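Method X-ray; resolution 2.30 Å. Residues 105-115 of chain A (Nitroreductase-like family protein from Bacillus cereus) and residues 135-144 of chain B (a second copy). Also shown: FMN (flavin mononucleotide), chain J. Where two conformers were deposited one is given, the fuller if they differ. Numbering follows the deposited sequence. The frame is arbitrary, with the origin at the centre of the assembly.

Chain A, residues 105-115: RQIQRDEDYAA
Chain B, residues 135-144: VWKSGGLNYN

Chain A contributes a helix that begins at Gln A106 and continues past Ala A115, with Arg A105 at the N-cap; regular i to i+4 bonds begin with Arg A109 N to Arg A105 O at 2.9 Å. Chain B ends a strand at Lys B137, passes through Ser B138 (phi/psi -133/-174) and Gly B139 (110/178), and enters a 3-10 segment, Gly B140 to Tyr B143. At Gly B139 a CB would jam against the preceding carbonyl, so the turn calls for glycine. The closest CA pairs set the register: Ile A107 with Gly B139 at 6.1 Å, Glu A111 with Ser B138 at 7.2 Å, so the helix and the strand run in roughly opposite directions.

Contacts recur along the helix at Ile A107, Glu A111 and Ala A114, with Gln A106 and Asp A110 alongside. Tyr B143 (chi1 m, chi2 75°) covers the first turn. Ile A107 (m, t) lays CG1 over one ring face, 3.8 Å from the centroid of Tyr B143, while its CD1 reaches Gly B140 CA at 3.6 Å. The extended Gln A106 (t, t) brings CD to 3.5 Å from Tyr B143 CD2. Tyr B143 OH donates to Asp A110 OD2 at 2.7 Å; the other carboxylate oxygen, Asp A110 OD1, forms a salt bridge with Arg A109 NE, also 2.7 Å.

An interface that binds a cofactor can let one residue serve both the partner chain and the ligand, as Ser B138 illustrates. One turn on from Ile A107, Glu A111 (m, t) places OE2 2.5 Å from Ser B138 OG (chi1 p), which lies 2.6 Å from FMN N5; which acceptor takes the serine proton remains open. Ser B138 N donates to FMN O4 at 2.9 Å. Finally, Ala A114 CB packs 3.9 Å from Trp B136 CZ2 and 3.3 Å from FMN C7M, the methyl that covers one face of the indole.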

# COMPACT_ATOMS: atom_id res chain seq x y z
N ARG A 105 -6.48 -1.90 -18.82
CA ARG A 105 -5.10 -2.17 -19.09
C ARG A 105 -4.37 -2.54 -17.81
O ARG A 105 -4.51 -1.88 -16.79
CB ARG A 105 -4.45 -0.92 -19.72
CG ARG A 105 -5.02 -0.50 -21.09
CD ARG A 105 -4.63 0.94 -21.42
NE ARG A 105 -5.18 1.85 -20.40
CZ ARG A 105 -5.07 3.17 -20.41
NH1 ARG A 105 -4.38 3.77 -21.37
NH2 ARG A 105 -5.67 3.89 -19.46
N GLN A 106 -3.55 -3.58 -17.90
CA GLN A 106 -2.83 -4.16 -16.77
C GLN A 106 -2.01 -3.15 -15.99
O GLN A 106 -2.18 -2.99 -14.79
CB GLN A 106 -1.91 -5.25 -17.33
CG GLN A 106 -0.98 -5.90 -16.37
CD GLN A 106 -0.09 -6.92 -17.04
OE1 GLN A 106 0.45 -6.69 -18.16
NE2 GLN A 106 0.03 -8.08 -16.40
N ILE A 107 -1.10 -2.47 -16.67
CA ILE A 107 -0.15 -1.58 -16.00
C ILE A 107 -0.88 -0.46 -15.25
O ILE A 107 -0.60 -0.19 -14.09
CB ILE A 107 0.93 -1.07 -17.00
CG1 ILE A 107 1.84 -2.24 -17.47
CG2 ILE A 107 1.75 0.12 -16.39
CD1 ILE A 107 2.84 -1.90 -18.70
N GLN A 108 -1.85 0.17 -15.90
CA GLN A 108 -2.58 1.27 -15.27
C GLN A 108 -3.46 0.78 -14.14
O GLN A 108 -3.59 1.46 -13.14
CB GLN A 108 -3.41 2.05 -16.31
CG GLN A 108 -2.60 2.97 -17.19
CD GLN A 108 -2.06 2.30 -18.44
OE1 GLN A 108 -2.08 1.10 -18.61
NE2 GLN A 108 -1.58 3.12 -19.36
N ARG A 109 -4.07 -0.39 -14.30
CA ARG A 109 -4.90 -0.96 -13.23
C ARG A 109 -4.05 -1.35 -12.02
O ARG A 109 -4.45 -1.14 -10.87
CB ARG A 109 -5.72 -2.15 -13.76
CG ARG A 109 -6.60 -2.84 -12.78
CD ARG A 109 -5.85 -3.76 -11.74
NE ARG A 109 -4.96 -4.72 -12.40
CZ ARG A 109 -5.39 -5.67 -13.22
NH1 ARG A 109 -6.71 -5.76 -13.42
NH2 ARG A 109 -4.54 -6.51 -13.82
N ASP A 110 -2.91 -1.99 -12.27
CA ASP A 110 -1.98 -2.38 -11.22
C ASP A 110 -1.47 -1.16 -10.48
O ASP A 110 -1.44 -1.15 -9.26
CB ASP A 110 -0.80 -3.18 -11.80
CG ASP A 110 -1.18 -4.60 -12.19
OD1 ASP A 110 -2.34 -5.04 -11.94
OD2 ASP A 110 -0.34 -5.26 -12.80
N GLU A 111 -1.04 -0.14 -11.22
CA GLU A 111 -0.67 1.16 -10.64
C GLU A 111 -1.79 1.75 -9.77
O GLU A 111 -1.56 2.21 -8.67
CB GLU A 111 -0.29 2.17 -11.74
CG GLU A 111 1.12 2.01 -12.22
CD GLU A 111 1.43 2.74 -13.53
OE1 GLU A 111 0.56 3.34 -14.16
OE2 GLU A 111 2.58 2.66 -13.98
N ASP A 112 -3.01 1.76 -10.28
CA ASP A 112 -4.12 2.33 -9.54
C ASP A 112 -4.38 1.56 -8.25
O ASP A 112 -4.63 2.15 -7.18
CB ASP A 112 -5.35 2.38 -10.44
CG ASP A 112 -5.23 3.45 -11.50
OD1 ASP A 112 -4.29 4.27 -11.41
OD2 ASP A 112 -6.09 3.50 -12.38
N TYR A 113 -4.32 0.25 -8.36
CA TYR A 113 -4.50 -0.64 -7.23
C TYR A 113 -3.39 -0.45 -6.18
O TYR A 113 -3.67 -0.34 -4.97
CB TYR A 113 -4.55 -2.08 -7.77
CG TYR A 113 -4.88 -3.12 -6.76
CD1 TYR A 113 -6.19 -3.32 -6.34
CD2 TYR A 113 -3.88 -3.90 -6.21
CE1 TYR A 113 -6.49 -4.29 -5.38
CE2 TYR A 113 -4.18 -4.88 -5.26
CZ TYR A 113 -5.46 -5.05 -4.86
OH TYR A 113 -5.71 -6.04 -3.95
N ALA A 114 -2.14 -0.38 -6.63
CA ALA A 114 -1.01 -0.02 -5.77
C ALA A 114 -1.27 1.27 -4.96
O ALA A 114 -1.13 1.29 -3.72
CB ALA A 114 0.28 0.11 -6.61
N ALA A 115 -1.66 2.33 -5.68
CA ALA A 115 -1.99 3.62 -5.09
C ALA A 115 -3.15 3.50 -4.12
O ALA A 115 -3.14 4.12 -3.05
CB ALA A 115 -2.32 4.65 -6.21
N VAL B 135 11.67 6.76 -5.40
CA VAL B 135 10.58 6.64 -6.32
C VAL B 135 10.32 5.15 -6.57
O VAL B 135 11.24 4.34 -6.71
CB VAL B 135 10.85 7.47 -7.64
CG1 VAL B 135 12.17 7.04 -8.33
CG2 VAL B 135 9.63 7.46 -8.57
N TRP B 136 9.04 4.83 -6.57
CA TRP B 136 8.45 3.54 -6.88
C TRP B 136 8.22 3.52 -8.38
O TRP B 136 7.34 4.19 -8.91
CB TRP B 136 7.15 3.46 -6.10
CG TRP B 136 6.38 2.20 -6.15
CD1 TRP B 136 6.39 1.23 -7.13
CD2 TRP B 136 5.34 1.82 -5.23
NE1 TRP B 136 5.48 0.26 -6.84
CE2 TRP B 136 4.82 0.59 -5.68
CE3 TRP B 136 4.84 2.39 -4.05
CZ2 TRP B 136 3.84 -0.09 -4.99
CZ3 TRP B 136 3.86 1.72 -3.37
CH2 TRP B 136 3.36 0.50 -3.83
N LYS B 137 9.06 2.79 -9.09
CA LYS B 137 8.92 2.71 -10.53
C LYS B 137 8.04 1.53 -10.89
O LYS B 137 8.16 0.43 -10.32
CB LYS B 137 10.28 2.58 -11.20
CG LYS B 137 10.67 3.75 -12.07
CD LYS B 137 11.41 4.82 -11.33
CE LYS B 137 12.30 5.60 -12.30
NZ LYS B 137 11.59 6.70 -13.04
N SER B 138 7.13 1.78 -11.81
CA SER B 138 6.29 0.76 -12.38
C SER B 138 6.35 0.99 -13.89
O SER B 138 7.14 1.81 -14.36
CB SER B 138 4.87 0.90 -11.82
OG SER B 138 4.27 2.10 -12.27
N GLY B 139 5.57 0.26 -14.66
CA GLY B 139 5.63 0.39 -16.12
C GLY B 139 6.24 -0.82 -16.75
O GLY B 139 6.67 -1.74 -16.06
N GLY B 140 6.29 -0.79 -18.08
CA GLY B 140 6.41 -1.97 -18.92
C GLY B 140 7.67 -2.76 -18.70
O GLY B 140 7.71 -3.96 -18.97
N LEU B 141 8.69 -2.08 -18.19
CA LEU B 141 9.97 -2.75 -17.92
C LEU B 141 9.69 -3.90 -16.96
O LEU B 141 10.18 -5.02 -17.14
CB LEU B 141 10.98 -1.75 -17.30
CG LEU B 141 12.33 -2.43 -16.94
CD1 LEU B 141 13.03 -2.87 -18.19
CD2 LEU B 141 13.23 -1.56 -16.04
N ASN B 142 8.87 -3.62 -15.96
CA ASN B 142 8.54 -4.65 -14.97
C ASN B 142 7.70 -5.80 -15.49
O ASN B 142 7.56 -6.80 -14.79
CB ASN B 142 7.86 -4.02 -13.76
CG ASN B 142 8.75 -2.97 -13.10
OD1 ASN B 142 9.89 -2.73 -13.53
ND2 ASN B 142 8.21 -2.29 -12.11
N TYR B 143 7.11 -5.65 -16.68
CA TYR B 143 6.30 -6.74 -17.24
C TYR B 143 6.98 -7.43 -18.39
O TYR B 143 6.41 -8.35 -18.96
CB TYR B 143 4.89 -6.25 -17.67
CG TYR B 143 4.14 -5.65 -16.54
CD1 TYR B 143 4.45 -4.37 -16.07
CD2 TYR B 143 3.14 -6.36 -15.91
CE1 TYR B 143 3.76 -3.82 -14.99
CE2 TYR B 143 2.42 -5.81 -14.86
CZ TYR B 143 2.73 -4.56 -14.41
OH TYR B 143 2.04 -4.05 -13.37
N ASN B 144 8.18 -6.97 -18.73
CA ASN B 144 8.91 -7.43 -19.90
C ASN B 144 9.58 -8.77 -19.57
O ASN B 144 10.43 -8.80 -18.68
CB ASN B 144 9.92 -6.35 -20.30
CG ASN B 144 10.65 -6.65 -21.60
OD1 ASN B 144 10.83 -5.77 -22.40
ND2 ASN B 144 11.13 -7.86 -21.78
N1 FMN J . 7.10 7.45 -10.89
C2 FMN J . 7.87 7.40 -12.05
O2 FMN J . 8.64 8.32 -12.34
N3 FMN J . 7.77 6.33 -12.91
C4 FMN J . 6.90 5.29 -12.61
O4 FMN J . 6.88 4.29 -13.32
C4A FMN J . 6.13 5.33 -11.45
N5 FMN J . 5.26 4.29 -11.17
C5A FMN J . 4.50 4.31 -10.03
C6 FMN J . 3.66 3.24 -9.80
C7 FMN J . 2.86 3.14 -8.68
C7M FMN J . 2.69 1.71 -8.27
C8 FMN J . 2.87 4.19 -7.76
C8M FMN J . 2.22 4.01 -6.42
C9 FMN J . 3.72 5.29 -7.99
C9A FMN J . 4.56 5.37 -9.12
N10 FMN J . 5.41 6.47 -9.40
C10 FMN J . 6.22 6.41 -10.56
C1' FMN J . 4.72 7.80 -9.38
C2' FMN J . 4.74 8.57 -8.06
O2' FMN J . 4.65 7.68 -6.95
C3' FMN J . 3.55 9.53 -8.10
O3' FMN J . 3.62 10.38 -9.23
C4' FMN J . 3.47 10.40 -6.88
O4' FMN J . 2.17 10.37 -6.35
C5' FMN J . 3.78 11.83 -7.27
O5' FMN J . 3.49 12.64 -6.17
P FMN J . 4.24 12.39 -4.76
O1P FMN J . 4.52 10.91 -4.53
O2P FMN J . 3.27 12.87 -3.67
O3P FMN J . 5.56 13.18 -4.78